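Local coordinates for protein enterotoxin type A (PDB 1DYQ) that acts as a superantigen, bridging MHC class II molecules, partly through a bound zinc ion, and T-cell receptors, and causes staphylococcal food poisoning, at residues 144-148 with 149-153; 75-78 with 79-83. The protein carries 3 engineered substitutions. All coordinates share one frame; numbering follows the deposited sequence. Where two conformers were deposited one is given.

Interaction 1 (144-148 with 149-153); sequences VKTNK and KNVTV
T146 and V151 meet because each sends one branch opposite its own backbone N: OG1 in T146 (chi1 -175°) and CG2 in V151. T146 OG1 and V151 CG2 come within 3.6 Å as the two short side chains slant across each other inside the bend. The same T146 OG1 accepts a hydrogen bond from the backbone N of K148 at 3.1 Å, with an N-H...O angle of 157°. This is an ST turn, and it ties the chain together just where it turns a corner at N147. T146 OG1 also bonds to E155 OE2, so the hydroxyl that rests against the valine is engaged by two hydrogen bonds, one accepted and one with the carboxylate.

K148 spans the bend with the root of its side chain: its CB lies 3.3 Å from N150 O and 4.1 Å from V151 CB. CG, anti to the carbonyl carbon (chi1 -59°), starts a chain that leads away from 149-153 and bends at chi4 to bring NZ into a salt bridge with E155 OE1. Both oxygens of the E155 carboxylate thus serve this corner.

Strand 145-148, broken at this corner, pairs antiparallel with strand 119-132 of the beta-grasp domain. Beyond it, strand 150-152 pairs with 219-221, V151 touches L156, and T152 caps the start of helix 153-168 through OG1 and the backbone N of E155.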
# COMPACT_ATOMS: atom_id res chain seq x y z
N VAL A 144 -10.01 -8.37 -2.42
CA VAL A 144 -8.53 -8.37 -2.35
C VAL A 144 -8.03 -9.69 -2.91
O VAL A 144 -8.48 -10.76 -2.45
CB VAL A 144 -8.02 -8.15 -0.93
CG1 VAL A 144 -6.50 -8.27 -0.87
CG2 VAL A 144 -8.46 -6.78 -0.42
N LYS A 145 -7.14 -9.66 -3.89
CA LYS A 145 -6.67 -10.90 -4.49
C LYS A 145 -5.19 -10.77 -4.83
O LYS A 145 -4.71 -9.64 -5.08
CB LYS A 145 -7.44 -11.20 -5.79
CG LYS A 145 -7.36 -10.07 -6.79
CD LYS A 145 -8.03 -10.30 -8.09
CE LYS A 145 -9.51 -10.57 -7.98
NZ LYS A 145 -9.77 -11.86 -7.28
N THR A 146 -4.53 -11.89 -4.95
CA THR A 146 -3.10 -11.84 -5.35
C THR A 146 -2.72 -13.12 -6.06
O THR A 146 -3.31 -14.18 -5.83
CB THR A 146 -2.19 -11.53 -4.18
OG1 THR A 146 -0.82 -11.40 -4.71
CG2 THR A 146 -2.18 -12.60 -3.11
N ASN A 147 -1.77 -13.04 -6.98
CA ASN A 147 -1.20 -14.23 -7.59
C ASN A 147 0.14 -14.58 -6.96
O ASN A 147 0.82 -15.53 -7.39
CB ASN A 147 -0.98 -13.98 -9.11
CG ASN A 147 -2.25 -13.66 -9.85
OD1 ASN A 147 -3.14 -14.50 -9.95
ND2 ASN A 147 -2.34 -12.45 -10.39
N LYS A 148 0.50 -13.91 -5.86
CA LYS A 148 1.79 -14.09 -5.25
C LYS A 148 1.76 -14.94 -3.98
O LYS A 148 0.93 -14.67 -3.10
CB LYS A 148 2.44 -12.73 -4.92
CG LYS A 148 2.63 -11.85 -6.15
CD LYS A 148 3.21 -10.49 -5.70
CE LYS A 148 3.39 -9.60 -6.94
NZ LYS A 148 2.11 -9.08 -7.46
N LYS A 149 2.71 -15.82 -3.82
CA LYS A 149 2.85 -16.59 -2.56
C LYS A 149 3.36 -15.69 -1.46
O LYS A 149 2.90 -15.67 -0.33
CB LYS A 149 3.88 -17.73 -2.80
CG LYS A 149 3.36 -18.72 -3.83
CD LYS A 149 4.43 -19.76 -4.17
CE LYS A 149 4.00 -20.54 -5.42
NZ LYS A 149 5.09 -21.49 -5.83
N ASN A 150 4.42 -14.92 -1.81
CA ASN A 150 4.96 -13.89 -0.91
C ASN A 150 4.55 -12.53 -1.47
O ASN A 150 4.83 -12.25 -2.66
CB ASN A 150 6.50 -14.03 -0.95
CG ASN A 150 7.17 -12.80 -0.37
OD1 ASN A 150 7.71 -11.98 -1.11
ND2 ASN A 150 7.07 -12.65 0.93
N VAL A 151 3.69 -11.81 -0.77
CA VAL A 151 3.08 -10.60 -1.29
C VAL A 151 3.41 -9.41 -0.41
O VAL A 151 3.54 -9.53 0.80
CB VAL A 151 1.56 -10.76 -1.41
CG1 VAL A 151 0.92 -10.98 -0.03
CG2 VAL A 151 0.90 -9.60 -2.12
N THR A 152 3.56 -8.21 -1.01
CA THR A 152 3.77 -7.05 -0.17
C THR A 152 2.45 -6.76 0.60
O THR A 152 1.36 -6.88 0.02
CB THR A 152 4.21 -5.79 -0.89
OG1 THR A 152 3.31 -5.31 -1.85
CG2 THR A 152 5.61 -6.03 -1.54
N VAL A 153 2.64 -6.28 1.80
CA VAL A 153 1.48 -5.70 2.53
C VAL A 153 0.91 -4.55 1.74
O VAL A 153 -0.31 -4.40 1.59
CB VAL A 153 1.84 -5.29 3.94
CG1 VAL A 153 0.66 -4.50 4.57
CG2 VAL A 153 2.16 -6.50 4.81

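Interaction 2 (75-78 with 79-83)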
# COMPACT_ATOMS: atom_id res chain seq x y z
N LYS A 75 19.96 -1.10 3.31
CA LYS A 75 20.80 -1.84 2.38
C LYS A 75 20.46 -3.31 2.34
O LYS A 75 20.33 -3.89 1.26
CB LYS A 75 22.25 -1.58 2.76
CG LYS A 75 23.29 -2.59 2.41
CD LYS A 75 24.56 -2.38 3.26
CE LYS A 75 24.21 -2.37 4.75
NZ LYS A 75 25.38 -1.99 5.59
N ASP A 76 20.11 -3.90 3.49
CA ASP A 76 19.69 -5.32 3.44
C ASP A 76 18.45 -5.52 2.61
O ASP A 76 18.34 -6.51 1.87
CB ASP A 76 19.54 -5.85 4.87
CG ASP A 76 20.90 -6.31 5.42
OD1 ASP A 76 21.93 -5.77 4.98
OD2 ASP A 76 20.90 -7.21 6.27
N ILE A 77 17.50 -4.57 2.65
CA ILE A 77 16.29 -4.72 1.87
C ILE A 77 16.56 -4.54 0.37
O ILE A 77 16.17 -5.39 -0.42
CB ILE A 77 15.17 -3.78 2.33
CG1 ILE A 77 14.74 -4.15 3.75
CG2 ILE A 77 13.97 -3.87 1.38
CD1 ILE A 77 13.88 -3.07 4.39
N VAL A 78 17.29 -3.47 0.01
CA VAL A 78 17.56 -3.27 -1.41
C VAL A 78 18.40 -4.41 -1.97
O VAL A 78 18.11 -4.89 -3.07
CB VAL A 78 18.14 -1.90 -1.73
CG1 VAL A 78 19.51 -1.65 -1.17
CG2 VAL A 78 18.16 -1.70 -3.27
N ASP A 79 19.33 -4.93 -1.18
CA ASP A 79 20.15 -6.07 -1.62
C ASP A 79 19.36 -7.33 -1.89
O ASP A 79 19.80 -8.17 -2.74
CB ASP A 79 21.29 -6.34 -0.65
CG ASP A 79 22.41 -5.32 -0.72
OD1 ASP A 79 22.41 -4.49 -1.65
OD2 ASP A 79 23.26 -5.33 0.19
N LYS A 80 18.16 -7.51 -1.36
CA LYS A 80 17.33 -8.66 -1.66
C LYS A 80 16.88 -8.67 -3.12
O LYS A 80 16.54 -9.71 -3.70
CB LYS A 80 16.06 -8.69 -0.80
CG LYS A 80 16.20 -9.17 0.61
CD LYS A 80 14.81 -9.38 1.25
CE LYS A 80 14.32 -8.09 1.87
NZ LYS A 80 13.61 -8.31 3.17
N TYR A 81 16.70 -7.47 -3.70
CA TYR A 81 16.06 -7.31 -4.96
C TYR A 81 16.94 -6.78 -6.09
O TYR A 81 16.58 -6.93 -7.26
CB TYR A 81 14.86 -6.30 -4.79
CG TYR A 81 13.91 -6.82 -3.70
CD1 TYR A 81 13.13 -7.94 -3.94
CD2 TYR A 81 13.80 -6.14 -2.51
CE1 TYR A 81 12.30 -8.43 -2.95
CE2 TYR A 81 12.94 -6.61 -1.51
CZ TYR A 81 12.21 -7.75 -1.75
OH TYR A 81 11.36 -8.23 -0.77
N LYS A 82 18.02 -6.13 -5.73
CA LYS A 82 18.90 -5.53 -6.77
C LYS A 82 19.45 -6.62 -7.67
O LYS A 82 19.99 -7.62 -7.22
CB LYS A 82 20.02 -4.77 -6.08
CG LYS A 82 20.91 -3.96 -7.02
CD LYS A 82 22.06 -3.36 -6.20
CE LYS A 82 23.06 -4.44 -5.82
NZ LYS A 82 23.99 -3.98 -4.76
N GLY A 83 19.25 -6.45 -8.98
CA GLY A 83 19.78 -7.37 -9.96
C GLY A 83 19.05 -8.70 -10.02
O GLY A 83 19.57 -9.66 -10.61
O HOH W 1 23.11 -6.35 2.61
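D79 stands one helical turn after K75, their side chains side by side: D79 N donates to K75 O at 2.8 Å. The D79 carboxylate lies alongside the K75 side chain, D79 OD2 3.5 Å from K75 CG, while K75 NZ leads away and makes no ion pair with it. Instead, a water donates to both D79 OD2 (2.6 Å) and D76 OD1, bridging two carboxylates that would otherwise probably repel each other. D79 OD1 pairs with K82 NZ in a long salt bridge of 3.5 Å.

At K80 the bonding pattern slips. Its N donates to I77 O at 3.1 Å from well above the carbonyl plane, whereas the bond to D76 O is weak. The K80 chain, bent at chi3 and chi4, folds back along the helix until CE is 3.9 Å from I77 CA.

Y81 has its ring beside the I77 side chain, both pointing the same way, with Y81 CE2 4.1 Å from I77 CG2. K80 CB rests over one face of the ring, displaced toward the rim. The torsion of Y81 (chi1 -56°) places CG beside its own backbone N and the ring next to I77, from where it also reaches I53, V112 and L114.

K82 N bonds to V78 O at 2.9 Å, an acceptor shared with Y81 N; the K82 donor is close to the carbonyl direction, the Y81 donor out of its plane. Beyond the helix, which ends near Y81, G83 takes a positive phi. Mixed i+3 and i+4 bonding marks the weakly bonded C-terminal end of this short amphipathic helix, which joins strand 67-71 to strand 86-91 in the OB-fold domain and packs V78 and Y81 on its beta-strands.

Interactions 1 and 2 are both local, one a corner between strands and the other a short helix and the loop just after it, and they belong to the two domains of the superantigen fold: 75-83 to the OB-fold domain, 144-153 to the beta-grasp domain. Their centres are 20 Å apart and their nearest atoms about 5 Å apart, without touching. Both touch strand 105-114: Y81 at V112 and L114, and K148, N150 and T152 at T113. N217 is likewise met by both Y81 and T152. The zinc site is nearer to interaction 1, the T146 side chain being about 11 Å from that of the zinc ligand H226; interaction 2 is remote from it.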